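PDB 4PSM: ssDNA binding protein from Pyrococcus furiosus, which binds single-stranded DNA, which is entrapped in a tunnel system formed between its subunits. Local coordinates for the interface of chains A and B. Sequence-based numbering; all coordinates share one arbitrary frame. Chains: chain A/B, ssDNA binding protein.

The interface of chains A and B. Residues chain A 8-9, 63, 87; chain B 94, 97-98, 101.
The globular N-terminal part of chain A docks here against the start of the long coiled-coil helix 93-141 of chain B, with A:Phe9 as the apolar wedge and B:Glu101 as the polar anchor. The ring of A:Phe9, its CG anti to the carbonyl carbon, crosses B:Lys94, B:Leu97 and B:Glu101 at roughly right angles and presents its CD2-CE2-CZ rim to the helix. CE2 packs tightly against the CD2 methyl of B:Leu97 at 3.2 Å, while ring atom CD2 meets the CB methyl of B:Ala98 at 3.5 Å. B:Leu97 offers this branch with its CG anti to the backbone N (chi1 169°).

One turn further along the helix, B:Glu101 is extended beyond CG and straddles two donors of chain A with its carboxylate. OE1 accepts the backbone N-H of A:Phe9 through its syn lone pair, N to OE1 being 3.0 Å. The other oxygen, OE2, also uses its syn lone pair, for a nearly straight, charged hydrogen bond from the A:Arg63 guanidinium (NH1 to OE2 2.9 Å, 171° at H). The two side chains meet tip to tip, OE2 lying in the guanidinium plane although the two planar groups are turned 36° apart.

A:Arg63 NH1 also lies 3.1 Å above the A:Phe9 ring plane, towards its rim, and A:Gly8 CA rests over one guanidinium face, so neighbours within chain A are likely to limit how the guanidinium can turn. An alanine in place of B:Glu101 would remove both carboxylate bonds and would probably loosen the hold on A:Phe9 N and A:Arg63.

At the other end of the patch, B:Lys94, bent at chi3 and chi4, crosses the A:Tyr87 side chain obliquely, its CD coming from above the rim at CE1 and CD1, 3.5 Å from CE1. Repeated by the two-fold, this contact clamps each globular part onto the partner's helix and is likely to steady the intersubunit arrangement that shapes the DNA-binding tunnels.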
ATOM      1  N   GLY A   8       5.134  30.130 -21.758  1.00 45.09           N
ATOM      2  CA  GLY A   8       6.354  29.923 -22.515  1.00 27.41           C
ATOM      3  C   GLY A   8       5.913  29.433 -23.874  1.00 34.92           C
ATOM      4  O   GLY A   8       4.721  29.504 -24.202  1.00 35.14           O
ATOM      5  N   PHE A   9       6.847  28.935 -24.675  1.00 45.26           N
ATOM      6  CA  PHE A   9       6.484  28.461 -26.009  1.00 29.90           C
ATOM      7  C   PHE A   9       5.598  27.227 -25.930  1.00 28.32           C
ATOM      8  O   PHE A   9       5.878  26.289 -25.188  1.00 39.43           O
ATOM      9  CB  PHE A   9       7.722  28.155 -26.854  1.00 34.41           C
ATOM     10  CG  PHE A   9       8.544  29.359 -27.181  1.00 41.49           C
ATOM     11  CD1 PHE A   9       8.108  30.272 -28.135  1.00 44.19           C
ATOM     12  CD2 PHE A   9       9.754  29.575 -26.553  1.00 34.06           C
ATOM     13  CE1 PHE A   9       8.869  31.389 -28.456  1.00 32.56           C
ATOM     14  CE2 PHE A   9      10.521  30.693 -26.868  1.00 80.24           C
ATOM     15  CZ  PHE A   9      10.075  31.604 -27.822  1.00 41.91           C
ATOM     16  N   ARG A  63       2.929  32.087 -27.413  1.00 35.78           N
ATOM     17  CA  ARG A  63       3.268  32.312 -26.019  1.00 35.34           C
ATOM     18  C   ARG A  63       2.132  33.108 -25.413  1.00 34.46           C
ATOM     19  O   ARG A  63       1.686  34.094 -25.990  1.00 39.68           O
ATOM     20  CB  ARG A  63       4.568  33.090 -25.874  1.00 23.10           C
ATOM     21  CG  ARG A  63       5.790  32.356 -26.368  1.00 53.76           C
ATOM     22  CD  ARG A  63       7.016  33.240 -26.247  1.00 67.64           C
ATOM     23  NE  ARG A  63       7.306  33.583 -24.859  1.00 68.76           N
ATOM     24  CZ  ARG A  63       8.062  32.843 -24.056  1.00 63.68           C
ATOM     25  NH1 ARG A  63       8.603  31.717 -24.503  1.00 53.77           N
ATOM     26  NH2 ARG A  63       8.278  33.224 -22.806  1.00 66.52           N
ATOM     27  N   TYR A  87       3.733  32.573 -33.473  1.00 54.92           N
ATOM     28  CA  TYR A  87       4.884  32.222 -34.291  1.00 39.81           C
ATOM     29  C   TYR A  87       4.470  31.229 -35.360  1.00 67.80           C
ATOM     30  O   TYR A  87       4.246  30.058 -35.066  1.00 30.63           O
ATOM     31  CB  TYR A  87       5.993  31.642 -33.421  1.00 29.88           C
ATOM     32  CG  TYR A  87       6.398  32.573 -32.307  1.00 59.18           C
ATOM     33  CD1 TYR A  87       7.427  33.484 -32.480  1.00 46.19           C
ATOM     34  CD2 TYR A  87       5.734  32.556 -31.086  1.00 38.22           C
ATOM     35  CE1 TYR A  87       7.795  34.346 -31.464  1.00 47.80           C
ATOM     36  CE2 TYR A  87       6.095  33.417 -30.066  1.00 43.52           C
ATOM     37  CZ  TYR A  87       7.128  34.310 -30.265  1.00 46.86           C
ATOM     38  OH  TYR A  87       7.498  35.171 -29.262  1.00 67.74           O
TER
ATOM     39  N   LYS B  94      14.904  31.638 -30.541  1.00 60.93           N
ATOM     40  CA  LYS B  94      13.637  31.123 -30.051  1.00 49.27           C
ATOM     41  C   LYS B  94      13.688  29.624 -29.717  1.00 57.48           C
ATOM     42  O   LYS B  94      13.195  29.189 -28.675  1.00 40.73           O
ATOM     43  CB  LYS B  94      12.523  31.462 -31.047  1.00 40.45           C
ATOM     44  CG  LYS B  94      12.081  32.930 -30.957  1.00 50.58           C
ATOM     45  CD  LYS B  94      11.044  33.299 -32.004  1.00 34.82           C
ATOM     46  CE  LYS B  94      11.688  33.569 -33.347  1.00 79.69           C
ATOM     47  NZ  LYS B  94      12.507  34.810 -33.336  1.00 69.57           N
ATOM     48  N   LEU B  97      15.598  29.228 -26.592  1.00 48.64           N
ATOM     49  CA  LEU B  97      14.806  29.658 -25.453  1.00 42.79           C
ATOM     50  C   LEU B  97      13.834  28.552 -25.060  1.00 54.49           C
ATOM     51  O   LEU B  97      13.686  28.234 -23.882  1.00 42.01           O
ATOM     52  CB  LEU B  97      14.052  30.956 -25.762  1.00 40.04           C
ATOM     53  CG  LEU B  97      12.994  31.365 -24.731  1.00 74.91           C
ATOM     54  CD1 LEU B  97      13.585  31.410 -23.330  1.00 61.29           C
ATOM     55  CD2 LEU B  97      12.340  32.701 -25.084  1.00 55.77           C
ATOM     56  N   ALA B  98      13.196  27.955 -26.061  1.00 28.50           N
ATOM     57  CA  ALA B  98      12.196  26.928 -25.834  1.00 45.14           C
ATOM     58  C   ALA B  98      12.816  25.692 -25.192  1.00 47.16           C
ATOM     59  O   ALA B  98      12.209  25.082 -24.326  1.00 39.84           O
ATOM     60  CB  ALA B  98      11.506  26.562 -27.143  1.00 27.71           C
ATOM     61  N   GLU B 101      13.554  26.296 -21.662  1.00 39.33           N
ATOM     62  CA  GLU B 101      12.295  26.177 -20.941  1.00 42.15           C
ATOM     63  C   GLU B 101      11.964  24.713 -20.663  1.00 50.84           C
ATOM     64  O   GLU B 101      11.567  24.367 -19.555  1.00 44.33           O
ATOM     65  CB  GLU B 101      11.157  26.847 -21.712  1.00 26.90           C
ATOM     66  CG  GLU B 101      11.357  28.347 -21.901  1.00 66.54           C
ATOM     67  CD  GLU B 101      10.230  29.011 -22.682  1.00 74.52           C
ATOM     68  OE1 GLU B 101       9.500  28.308 -23.416  1.00 58.29           O
ATOM     69  OE2 GLU B 101      10.077  30.244 -22.555  1.00 53.88           O
TER